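Local coordinates for protein transcription factor TAU 138 KDA subunit (Saccharomyces cerevisiae, PDB 5AIM) that helps TFIIIC bind boxB promoter DNA of tRNA genes and assemble with TFIIIB to recruit RNA polymerase III, and is represented here by its central extended winged-helix domain, at residues L12-A17 / K51-G56; R16-V21 / D59-S64. All blocks are in the same frame, centred on the assembly; numbering follows the deposited sequence.

Contact 1 (L12-A17 / K51-G56)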
# COMPACT_ATOMS: atom_id res chain seq x y z
N LEU A 12 8.48 -0.68 10.94
CA LEU A 12 7.82 0.62 11.12
C LEU A 12 8.21 1.66 10.07
O LEU A 12 7.37 2.45 9.59
CB LEU A 12 8.09 1.18 12.52
CG LEU A 12 7.53 0.34 13.67
CD1 LEU A 12 7.97 0.93 15.00
CD2 LEU A 12 6.01 0.25 13.60
N GLN A 13 9.50 1.70 9.72
CA GLN A 13 9.95 2.59 8.65
C GLN A 13 9.22 2.31 7.34
O GLN A 13 8.74 3.23 6.64
CB GLN A 13 11.47 2.46 8.46
CG GLN A 13 12.05 3.44 7.45
CD GLN A 13 13.53 3.20 7.18
OE1 GLN A 13 14.05 2.12 7.46
NE2 GLN A 13 14.20 4.20 6.62
N ARG A 14 9.11 1.03 7.00
CA ARG A 14 8.39 0.65 5.78
C ARG A 14 6.90 1.03 5.84
O ARG A 14 6.33 1.51 4.84
CB ARG A 14 8.57 -0.84 5.47
CG ARG A 14 9.99 -1.19 5.05
CD ARG A 14 10.13 -2.63 4.61
NE ARG A 14 9.78 -3.59 5.67
CZ ARG A 14 10.64 -4.21 6.47
NH1 ARG A 14 11.95 -3.99 6.38
NH2 ARG A 14 10.18 -5.06 7.38
N GLN A 15 6.27 0.83 7.00
CA GLN A 15 4.90 1.31 7.17
C GLN A 15 4.76 2.84 6.99
O GLN A 15 3.81 3.33 6.34
CB GLN A 15 4.33 0.84 8.51
CG GLN A 15 4.15 -0.67 8.60
CD GLN A 15 3.54 -1.09 9.90
OE1 GLN A 15 2.41 -0.73 10.20
NE2 GLN A 15 4.29 -1.85 10.70
N ARG A 16 5.68 3.61 7.57
CA ARG A 16 5.65 5.05 7.34
C ARG A 16 5.77 5.38 5.86
O ARG A 16 5.08 6.31 5.36
CB ARG A 16 6.77 5.76 8.12
CG ARG A 16 6.58 5.78 9.63
CD ARG A 16 7.50 6.81 10.29
NE ARG A 16 8.90 6.64 9.91
CZ ARG A 16 9.76 5.80 10.48
NH1 ARG A 16 9.39 5.01 11.48
NH2 ARG A 16 11.01 5.75 10.03
N ALA A 17 6.65 4.67 5.16
CA ALA A 17 6.82 4.88 3.72
C ALA A 17 5.54 4.57 2.95
O ALA A 17 5.11 5.35 2.08
CB ALA A 17 7.96 4.04 3.18
N LYS A 51 9.99 -7.46 -2.31
CA LYS A 51 8.53 -7.25 -2.33
C LYS A 51 7.74 -8.01 -1.26
O LYS A 51 6.74 -7.49 -0.76
CB LYS A 51 7.93 -7.50 -3.71
CG LYS A 51 8.04 -6.32 -4.65
CD LYS A 51 6.99 -6.41 -5.73
CE LYS A 51 7.53 -6.00 -7.08
NZ LYS A 51 6.58 -6.30 -8.17
N LYS A 52 8.15 -9.24 -0.94
CA LYS A 52 7.56 -9.99 0.17
C LYS A 52 7.60 -9.15 1.44
O LYS A 52 6.62 -9.05 2.19
CB LYS A 52 8.34 -11.29 0.40
CG LYS A 52 7.76 -12.51 -0.28
CD LYS A 52 8.86 -13.49 -0.67
CE LYS A 52 8.32 -14.71 -1.39
NZ LYS A 52 7.68 -15.69 -0.47
N THR A 53 8.76 -8.53 1.65
CA THR A 53 9.00 -7.73 2.84
C THR A 53 8.03 -6.55 2.93
O THR A 53 7.40 -6.34 3.96
CB THR A 53 10.47 -7.25 2.90
OG1 THR A 53 11.35 -8.38 2.92
CG2 THR A 53 10.72 -6.41 4.14
N VAL A 54 7.90 -5.78 1.85
CA VAL A 54 6.96 -4.66 1.86
C VAL A 54 5.50 -5.13 1.94
O VAL A 54 4.68 -4.53 2.65
CB VAL A 54 7.18 -3.75 0.63
CG1 VAL A 54 6.12 -2.65 0.56
CG2 VAL A 54 8.57 -3.13 0.69
N ARG A 55 5.18 -6.21 1.23
CA ARG A 55 3.84 -6.77 1.28
C ARG A 55 3.46 -7.12 2.72
O ARG A 55 2.33 -6.86 3.15
CB ARG A 55 3.71 -8.00 0.37
CG ARG A 55 2.38 -8.74 0.51
CD ARG A 55 1.17 -7.83 0.24
NE ARG A 55 -0.09 -8.41 0.70
CZ ARG A 55 -0.99 -9.01 -0.07
NH1 ARG A 55 -0.80 -9.12 -1.38
NH2 ARG A 55 -2.09 -9.50 0.47
N GLY A 56 4.39 -7.72 3.46
CA GLY A 56 4.14 -8.00 4.87
C GLY A 56 3.64 -6.78 5.66
O GLY A 56 2.70 -6.87 6.47
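The guanidinium of R14 lies flat against the methyl of T53, where helix 5-24 meets the first turn of helix 52-63 in this extended winged-helix domain. T53 CG2 stands over the centre of the guanidinium plane, 3.2 Å from R14 CZ, with NE, NH1 and NH2 of R14 ranged around it. R14 lies nearly perpendicular to the T53 side chain, and the methyl meets the face of the cation. R14 reaches this place by an extended start; the bend at its third torsion (chi3 -60°) then carries the guanidinium alongside helix 52-63, and chi4 (-98°) sets its plane facing T53. A salt bridge from R14 NE to D57, one turn farther along helix 52-63, holds the group. On T53 the branches divide the work: CG2, anti to the backbone N (OG1 takes chi1 -60°), goes to the arginine, while OG1 hydrogen-bonds to D50, just ahead of the helix. R14 and V54 have the nearest CA atoms, 6.8 Å apart. Closer to the backbone of R14, the aliphatic part of its side chain touches valine, R14 CD resting 4.2 Å from V54 CG2.

Contact 2 (R16-V21 / D59-S64)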
# COMPACT_ATOMS: atom_id res chain seq x y z
N ARG A 16 5.68 3.61 7.57
CA ARG A 16 5.65 5.05 7.34
C ARG A 16 5.77 5.38 5.86
O ARG A 16 5.08 6.31 5.36
CB ARG A 16 6.77 5.76 8.12
CG ARG A 16 6.58 5.78 9.63
CD ARG A 16 7.50 6.81 10.29
NE ARG A 16 8.90 6.64 9.91
CZ ARG A 16 9.76 5.80 10.48
NH1 ARG A 16 9.39 5.01 11.48
NH2 ARG A 16 11.01 5.75 10.03
N ALA A 17 6.65 4.67 5.16
CA ALA A 17 6.82 4.88 3.72
C ALA A 17 5.54 4.57 2.95
O ALA A 17 5.11 5.35 2.08
CB ALA A 17 7.96 4.04 3.18
N ILE A 18 4.94 3.43 3.24
CA ILE A 18 3.68 3.06 2.59
C ILE A 18 2.63 4.15 2.81
O ILE A 18 1.94 4.57 1.87
CB ILE A 18 3.17 1.71 3.14
CG1 ILE A 18 4.09 0.58 2.66
CG2 ILE A 18 1.75 1.42 2.69
CD1 ILE A 18 3.97 -0.68 3.49
N LEU A 19 2.52 4.61 4.04
CA LEU A 19 1.56 5.67 4.34
C LEU A 19 1.83 6.98 3.57
O LEU A 19 0.91 7.59 2.98
CB LEU A 19 1.56 5.94 5.85
CG LEU A 19 0.43 6.79 6.39
CD1 LEU A 19 -0.91 6.10 6.21
CD2 LEU A 19 0.66 7.07 7.86
N LYS A 20 3.09 7.42 3.58
CA LYS A 20 3.44 8.65 2.86
C LYS A 20 3.20 8.53 1.35
O LYS A 20 2.67 9.46 0.70
CB LYS A 20 4.90 9.06 3.13
CG LYS A 20 5.41 10.25 2.33
CD LYS A 20 4.61 11.52 2.57
CE LYS A 20 5.02 12.21 3.86
NZ LYS A 20 4.11 13.35 4.15
N VAL A 21 3.58 7.39 0.78
CA VAL A 21 3.35 7.15 -0.64
C VAL A 21 1.85 7.13 -0.94
O VAL A 21 1.41 7.75 -1.91
CB VAL A 21 4.02 5.84 -1.09
CG1 VAL A 21 3.57 5.43 -2.48
CG2 VAL A 21 5.53 6.01 -1.06
N ASP A 59 0.24 -5.71 4.72
CA ASP A 59 -0.71 -6.58 5.42
C ASP A 59 -0.90 -6.13 6.87
O ASP A 59 -2.04 -6.06 7.38
CB ASP A 59 -0.25 -8.04 5.38
CG ASP A 59 -0.42 -8.67 4.02
OD1 ASP A 59 -1.15 -8.10 3.18
OD2 ASP A 59 0.17 -9.74 3.78
N LEU A 60 0.21 -5.84 7.55
CA LEU A 60 0.10 -5.31 8.92
C LEU A 60 -0.79 -4.07 8.95
O LEU A 60 -1.63 -3.92 9.84
CB LEU A 60 1.46 -4.99 9.52
CG LEU A 60 2.37 -6.16 9.86
CD1 LEU A 60 3.63 -5.65 10.53
CD2 LEU A 60 1.66 -7.15 10.76
N MET A 61 -0.61 -3.19 7.97
CA MET A 61 -1.43 -1.98 7.91
C MET A 61 -2.91 -2.24 7.60
O MET A 61 -3.79 -1.57 8.14
CB MET A 61 -0.84 -1.00 6.91
CG MET A 61 0.51 -0.51 7.37
SD MET A 61 1.34 0.48 6.13
CE MET A 61 0.45 2.03 6.29
N VAL A 62 -3.19 -3.19 6.71
CA VAL A 62 -4.59 -3.53 6.46
C VAL A 62 -5.23 -4.12 7.71
O VAL A 62 -6.36 -3.76 8.06
CB VAL A 62 -4.74 -4.50 5.27
CG1 VAL A 62 -6.18 -5.02 5.17
CG2 VAL A 62 -4.32 -3.82 3.98
N GLU A 63 -4.53 -5.02 8.38
CA GLU A 63 -5.12 -5.69 9.54
C GLU A 63 -5.37 -4.73 10.70
O GLU A 63 -6.33 -4.91 11.46
CB GLU A 63 -4.27 -6.89 9.97
CG GLU A 63 -4.35 -8.07 9.01
CD GLU A 63 -5.78 -8.55 8.78
OE1 GLU A 63 -6.52 -8.72 9.76
OE2 GLU A 63 -6.16 -8.73 7.60
N SER A 64 -4.53 -3.71 10.85
CA SER A 64 -4.70 -2.73 11.91
C SER A 64 -5.59 -1.56 11.48
O SER A 64 -5.80 -0.61 12.25
CB SER A 64 -3.35 -2.21 12.41
OG SER A 64 -2.66 -1.50 11.41
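I18 and L19 of helix 5-24 receive the thioether end of M61 from helix 52-63, a buried apolar contact of the extended winged-helix domain with no hydrogen bond across it. A17, ahead of them in sequence, turns to another side of the helix and packs on Y42 and M43 of helix 33-43. I18 directs its CB toward helix 52-63, and its side chain runs alongside that of M61, pointing the opposite way. The sulfur is met by both branches of the isoleucine: CG2 of I18 lies 3.6 Å from M61 SD, and CD1 of I18 reaches the same SD at 3.9 Å. CG2 stands anti to the backbone N of I18 (the CG1 branch has chi1 -70°), which lays this methyl beside the thioether. At L19 the contact passes to the methionine methyl: M61 CE sits 4.0 Å from L19 N and is also near L19 CB. The M61 chain runs out straight and then bends at its last torsion (chi3 77°), folding CE in against the backbone of helix 5-24. Cut back to an alanine, position M61 would probably leave a gap between the helices, with I18 CG2 and the L19 backbone losing the sulfur and methyl that cover them. V21, farther along, again faces helix 33-43, through Y42. Helix 52-63 ends close by, where S64 N and S64 OG approach L60 O from opposite faces of its carbonyl plane. I18 also packs on V54, D57 and V58 of helix 52-63, and L19 on L82, just after strand 78-81. L67, just before strand 68-71, touches both I18 and M61 and shares backbone hydrogen bonding with M61, so the junction lies between helices 5-24 and 52-63 and the start of that strand.

In the fold
Contacts 1 and 2 are successive parts of one interface between helix 5-24 and helix 52-63, their centres about 7 Å apart. The earlier segments of both helices, 12-17 and 51-56, form contact 1, and the later ones, 16-21 and 59-64, form contact 2, with R16 and A17 common to both. The two contacts touch through Q15 of segment 12-17, whose OE1 packs 3.4 Å from M61 CG. The interface changes from a surface contact to a buried one on the way toward the three-stranded antiparallel sheet. Since helix 33-43 lies between the two helices in sequence, these contacts join distant parts of the chain within the helical portion of the extended winged-helix domain.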